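Local coordinates for amine oxidase domain-containing protein (Pyrococcus furiosus, PDB 3NRN), which binds adenosine monophosphate and is probably an oxidoreductase related to the flavin-containing amine oxidases, its substrate unknown, at residues I57-D62 against L176-P181; L274-E279 against G311-M316. All coordinates share one frame; numbering follows the deposited sequence.

Contact 1 (I57-D62 against L176-P181); sequences IPHGED and LRWGGP
His59 and Trp178 both carry CG anti to their own carbonyl carbon (chi1 -62° and -50°), which sets each CG beside its own backbone N. The meeting of the two rings is edge-to-face: the indole brings its benzo edge over one face of the imidazole, with the planes at 70° and Trp178 CE3 3.6 Å from His59 CD2. Near its root the same pair touches again, CB of each residue 3.6 Å from the other. A hydrogen bond, His59 ND1 donating to Gly179 O at 3.0 Å, helps hold the imidazole's rotation; it is nearly straight and lies close to the ring plane. That carbonyl becomes available where helix 165-178 ends and Gly179 turns off with positive phi. Across the contact, 57-62 is the loop between strand 56-57 and helix 64-72, folded into a type I turn from Ile57 to Gly60 that overlaps a type II' turn from His59 to Asp62 at His59 and Gly60. Gly180 O lies 3.2 Å from His59 CA in a CA-H...O contact, and Pro181 CB rests 3.3 Å from Ile57 O. At the outer end Asp62 CB presses on Trp178 O at 3.1 Å, while its carboxylate oxygen OD2 is hydrogen-bonded to Asn80 ND2. Trp178 NE1 donates to the carbonyl of Trp411, whose ring also meets the indole edge-to-face.

Contact 2 (L274-E279 against G311-M316); sequences LAVPGE and GYTLIM
Leu274 N and Ile315 O make a nearly linear bond of 2.7 Å (178°), returned by Ile315 N to Leu274 O at 2.9 Å, both donors lying in the carbonyl planes. Two residues on, Val276 and Thr313 exchange a second, more bent pair, with Thr313 N 2.8 Å from Val276 O. These are the hydrogen-bonded pairs of two neighbouring antiparallel strands, 269-277 and 312-320, in the mixed sheet of the protein; Ala275 with Leu314 and Pro277 with Tyr312 are the non-hydrogen-bonded pairs between and beyond them. Past Pro277 the backbone continues the pairing: Gly278 N reaches Gly311 O at 3.1 Å, straight at the hydrogen (176°) but from above the carbonyl plane. Gly278 O in turn receives a weak bond from Thr313 OG1, whose position anti to the carbonyl carbon (chi1 -57°) directs the hydroxyl to the strand end.

Outside the backbone, the two faces of the sheet differ. On the face of Leu274, Val276, Thr313 and Ile315 the side-chain contacts are mostly aliphatic. Val276 splits its branches between two neighbours: CG1 meets Ile315 CG1 at 3.8 Å, the side chains crossing at about a right angle, and CG2 is tight against Thr313 CB at 3.2 Å. On the face of Ala275, Pro277, Tyr312 and Leu314, the phenol crosses Pro277 obliquely, and Phe47 of strand 47-50 packs on Ala275, Tyr312 and Leu314. The phenol hydroxyl is hydrogen-bonded to Glu345 of strand 345-351, which flanks 269-277, and Tyr312 CE1 lies 3.3 Å from Pro277 CG.

Contact 1 is the more buried of the two and lies nearer the middle of the chain, its centre about 13 Å from the chain's centre against about 24 Å for contact 2, which runs out to exposed residues at Glu279 and Gly311. They share no helix or strand: 57-62 and 176-181 join a loop to a helix end far apart in sequence, whereas 274-279 and 311-316 are adjacent strands of one sheet. Accordingly, contact 1 is joined by a single side-chain-to-backbone hydrogen bond and an aromatic pair, while contact 2 depends on repeated backbone bonds, with aliphatic packing on one face and a tyrosine on a proline on the other. Both lie away from the AMP site.

Contact 1 (I57-D62 against L176-P181)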
loop_
_atom_site.group_PDB
_atom_site.type_symbol
_atom_site.label_atom_id
_atom_site.label_comp_id
_atom_site.label_asym_id
_atom_site.label_seq_id
_atom_site.Cartn_x
_atom_site.Cartn_y
_atom_site.Cartn_z
ATOM N N ILE A 57 -1.161 8.330 0.160
ATOM C CA ILE A 57 -1.876 7.391 1.008
ATOM C C ILE A 57 -3.255 7.265 0.358
ATOM O O ILE A 57 -3.879 8.269 0.040
ATOM C CB ILE A 57 -1.969 7.940 2.454
ATOM C CG1 ILE A 57 -0.552 8.106 3.016
ATOM C CG2 ILE A 57 -2.807 7.011 3.330
ATOM C CD1 ILE A 57 -0.484 8.756 4.394
ATOM N N PRO A 58 -3.743 6.028 0.144
ATOM C CA PRO A 58 -5.049 5.795 -0.487
ATOM C C PRO A 58 -6.239 6.603 0.039
ATOM O O PRO A 58 -7.087 7.047 -0.739
ATOM C CB PRO A 58 -5.251 4.288 -0.323
ATOM C CG PRO A 58 -3.846 3.759 -0.346
ATOM C CD PRO A 58 -3.129 4.754 0.547
ATOM N N HIS A 59 -6.312 6.797 1.348
ATOM C CA HIS A 59 -7.427 7.547 1.916
ATOM C C HIS A 59 -6.968 8.822 2.608
ATOM O O HIS A 59 -7.658 9.355 3.474
ATOM C CB HIS A 59 -8.210 6.647 2.879
ATOM C CG HIS A 59 -8.807 5.445 2.214
ATOM N ND1 HIS A 59 -9.859 5.533 1.327
ATOM C CD2 HIS A 59 -8.459 4.135 2.257
ATOM C CE1 HIS A 59 -10.131 4.331 0.849
ATOM N NE2 HIS A 59 -9.295 3.466 1.397
ATOM N N GLY A 60 -5.790 9.299 2.220
ATOM C CA GLY A 60 -5.246 10.523 2.779
ATOM C C GLY A 60 -5.202 10.668 4.291
ATOM O O GLY A 60 -4.688 9.810 5.015
ATOM N N GLU A 61 -5.758 11.777 4.759
ATOM C CA GLU A 61 -5.782 12.130 6.176
ATOM C C GLU A 61 -6.848 11.397 6.969
ATOM O O GLU A 61 -6.869 11.463 8.200
ATOM C CB GLU A 61 -6.067 13.628 6.325
ATOM C CG GLU A 61 -5.633 14.493 5.143
ATOM C CD GLU A 61 -6.229 15.898 5.186
ATOM O OE1 GLU A 61 -6.011 16.663 4.219
ATOM O OE2 GLU A 61 -6.914 16.239 6.181
ATOM N N ASP A 62 -7.718 10.691 6.259
ATOM C CA ASP A 62 -8.857 10.031 6.879
ATOM C C ASP A 62 -8.834 8.538 7.156
ATOM O O ASP A 62 -9.696 8.039 7.879
ATOM C CB ASP A 62 -10.088 10.342 6.031
ATOM C CG ASP A 62 -10.144 11.797 5.618
ATOM O OD1 ASP A 62 -10.193 12.662 6.518
ATOM O OD2 ASP A 62 -10.128 12.070 4.401
ATOM N N LEU A 176 -16.140 5.382 0.682
ATOM C CA LEU A 176 -17.258 6.200 1.156
ATOM C C LEU A 176 -16.959 6.715 2.562
ATOM O O LEU A 176 -17.262 7.861 2.899
ATOM C CB LEU A 176 -18.557 5.382 1.180
ATOM C CG LEU A 176 -19.062 4.798 -0.146
ATOM C CD1 LEU A 176 -20.354 4.028 0.091
ATOM C CD2 LEU A 176 -19.283 5.915 -1.151
ATOM N N ARG A 177 -16.347 5.864 3.377
ATOM C CA ARG A 177 -16.020 6.229 4.749
ATOM C C ARG A 177 -14.845 7.183 4.884
ATOM O O ARG A 177 -14.964 8.222 5.532
ATOM C CB ARG A 177 -15.713 4.977 5.575
ATOM C CG ARG A 177 -16.855 3.991 5.656
ATOM C CD ARG A 177 -17.531 4.016 7.012
ATOM N NE ARG A 177 -18.806 3.307 6.975
ATOM C CZ ARG A 177 -19.896 3.764 6.364
ATOM N NH1 ARG A 177 -19.868 4.938 5.740
ATOM N NH2 ARG A 177 -21.010 3.044 6.364
ATOM N N TRP A 178 -13.719 6.834 4.265
ATOM C CA TRP A 178 -12.509 7.635 4.394
ATOM C C TRP A 178 -12.159 8.548 3.241
ATOM O O TRP A 178 -11.145 9.244 3.292
ATOM C CB TRP A 178 -11.323 6.719 4.696
ATOM C CG TRP A 178 -11.597 5.783 5.827
ATOM C CD1 TRP A 178 -12.172 6.094 7.034
ATOM C CD2 TRP A 178 -11.265 4.398 5.888
ATOM N NE1 TRP A 178 -12.210 4.982 7.843
ATOM C CE2 TRP A 178 -11.660 3.927 7.164
ATOM C CE3 TRP A 178 -10.667 3.500 4.987
ATOM C CZ2 TRP A 178 -11.475 2.599 7.559
ATOM C CZ3 TRP A 178 -10.487 2.176 5.385
ATOM C CH2 TRP A 178 -10.889 1.741 6.658
ATOM N N GLY A 179 -12.981 8.541 2.196
ATOM C CA GLY A 179 -12.734 9.420 1.069
ATOM C C GLY A 179 -11.597 9.067 0.132
ATOM O O GLY A 179 -11.216 7.903 0.012
ATOM N N GLY A 180 -11.068 10.095 -0.533
ATOM C CA GLY A 180 -9.987 9.928 -1.488
ATOM C C GLY A 180 -8.597 9.970 -0.888
ATOM O O GLY A 180 -8.448 10.091 0.326
ATOM N N PRO A 181 -7.552 9.906 -1.732
ATOM C CA PRO A 181 -6.141 9.922 -1.342
ATOM C C PRO A 181 -5.591 11.266 -0.906
ATOM O O PRO A 181 -6.263 12.293 -0.977
ATOM C CB PRO A 181 -5.446 9.417 -2.596
ATOM C CG PRO A 181 -6.228 10.115 -3.660
ATOM C CD PRO A 181 -7.675 9.921 -3.202
#

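Contact 2 (L274-E279 against G311-M316)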
loop_
_atom_site.group_PDB
_atom_site.type_symbol
_atom_site.label_atom_id
_atom_site.label_comp_id
_atom_site.label_asym_id
_atom_site.label_seq_id
_atom_site.Cartn_x
_atom_site.Cartn_y
_atom_site.Cartn_z
ATOM N N LEU A 274 8.041 10.143 -14.516
ATOM C CA LEU A 274 8.167 11.053 -15.654
ATOM C C LEU A 274 8.482 12.493 -15.257
ATOM O O LEU A 274 7.803 13.076 -14.415
ATOM C CB LEU A 274 6.862 11.026 -16.462
ATOM C CG LEU A 274 6.792 11.766 -17.801
ATOM C CD1 LEU A 274 7.608 11.012 -18.843
ATOM C CD2 LEU A 274 5.339 11.872 -18.252
ATOM N N ALA A 275 9.511 13.065 -15.876
ATOM C CA ALA A 275 9.907 14.444 -15.589
ATOM C C ALA A 275 9.333 15.389 -16.642
ATOM O O ALA A 275 9.896 15.541 -17.725
ATOM C CB ALA A 275 11.427 14.555 -15.559
ATOM N N VAL A 276 8.208 16.017 -16.317
ATOM C CA VAL A 276 7.559 16.940 -17.235
ATOM C C VAL A 276 7.999 18.378 -16.951
ATOM O O VAL A 276 7.893 18.867 -15.825
ATOM C CB VAL A 276 6.014 16.840 -17.133
ATOM C CG1 VAL A 276 5.571 15.393 -17.323
ATOM C CG2 VAL A 276 5.540 17.357 -15.792
ATOM N N PRO A 277 8.523 19.068 -17.976
ATOM C CA PRO A 277 8.982 20.452 -17.830
ATOM C C PRO A 277 7.847 21.430 -17.542
ATOM O O PRO A 277 6.755 21.308 -18.098
ATOM C CB PRO A 277 9.648 20.737 -19.174
ATOM C CG PRO A 277 10.123 19.386 -19.617
ATOM C CD PRO A 277 8.947 18.512 -19.272
ATOM N N GLY A 278 8.102 22.393 -16.661
ATOM C CA GLY A 278 7.089 23.390 -16.366
ATOM C C GLY A 278 6.360 23.311 -15.040
ATOM O O GLY A 278 6.874 22.791 -14.052
ATOM N N GLU A 279 5.144 23.847 -15.041
ATOM C CA GLU A 279 4.288 23.893 -13.861
ATOM C C GLU A 279 3.448 22.630 -13.703
ATOM O O GLU A 279 3.247 21.883 -14.661
ATOM C CB GLU A 279 3.360 25.109 -13.953
ATOM C CG GLU A 279 4.083 26.445 -13.976
ATOM C CD GLU A 279 4.803 26.739 -12.675
ATOM O OE1 GLU A 279 4.122 26.868 -11.634
ATOM O OE2 GLU A 279 6.049 26.842 -12.693
ATOM N N GLY A 311 12.387 23.565 -12.099
ATOM C CA GLY A 311 11.805 23.741 -13.420
ATOM C C GLY A 311 11.130 22.496 -13.958
ATOM O O GLY A 311 10.809 22.408 -15.149
ATOM N N TYR A 312 10.908 21.526 -13.077
ATOM C CA TYR A 312 10.270 20.279 -13.470
ATOM C C TYR A 312 9.152 19.857 -12.535
ATOM O O TYR A 312 9.098 20.266 -11.376
ATOM C CB TYR A 312 11.301 19.154 -13.533
ATOM C CG TYR A 312 12.098 19.110 -14.810
ATOM C CD1 TYR A 312 11.497 18.747 -16.012
ATOM C CD2 TYR A 312 13.459 19.412 -14.814
ATOM C CE1 TYR A 312 12.233 18.682 -17.188
ATOM C CE2 TYR A 312 14.205 19.352 -15.985
ATOM C CZ TYR A 312 13.586 18.985 -17.168
ATOM O OH TYR A 312 14.324 18.915 -18.328
ATOM N N THR A 313 8.253 19.038 -13.064
ATOM C CA THR A 313 7.147 18.499 -12.297
ATOM C C THR A 313 7.363 16.988 -12.320
ATOM O O THR A 313 7.829 16.441 -13.322
ATOM C CB THR A 313 5.795 18.825 -12.944
ATOM O OG1 THR A 313 5.667 20.244 -13.098
ATOM C CG2 THR A 313 4.663 18.312 -12.078
ATOM N N LEU A 314 7.046 16.323 -11.216
ATOM C CA LEU A 314 7.220 14.883 -11.128
ATOM C C LEU A 314 5.891 14.156 -11.310
ATOM O O LEU A 314 4.938 14.389 -10.572
ATOM C CB LEU A 314 7.853 14.515 -9.780
ATOM C CG LEU A 314 8.007 13.033 -9.413
ATOM C CD1 LEU A 314 8.646 12.268 -10.563
ATOM C CD2 LEU A 314 8.851 12.908 -8.145
ATOM N N ILE A 315 5.830 13.292 -12.317
ATOM C CA ILE A 315 4.628 12.516 -12.595
ATOM C C ILE A 315 4.942 11.046 -12.340
ATOM O O ILE A 315 5.980 10.546 -12.775
ATOM C CB ILE A 315 4.179 12.674 -14.069
ATOM C CG1 ILE A 315 3.623 14.080 -14.300
ATOM C CG2 ILE A 315 3.134 11.602 -14.422
ATOM C CD1 ILE A 315 2.332 14.365 -13.566
HETATM N N MSE A 316 4.054 10.362 -11.626
HETATM C CA MSE A 316 4.240 8.942 -11.337
HETATM C C MSE A 316 3.010 8.188 -11.811
HETATM O O MSE A 316 1.892 8.495 -11.396
HETATM C CB MSE A 316 4.435 8.697 -9.832
HETATM C CG MSE A 316 5.801 9.105 -9.256
HETATM SE SE MSE A 316 5.940 8.617 -7.499
HETATM C CE MSE A 316 7.581 9.145 -7.104
#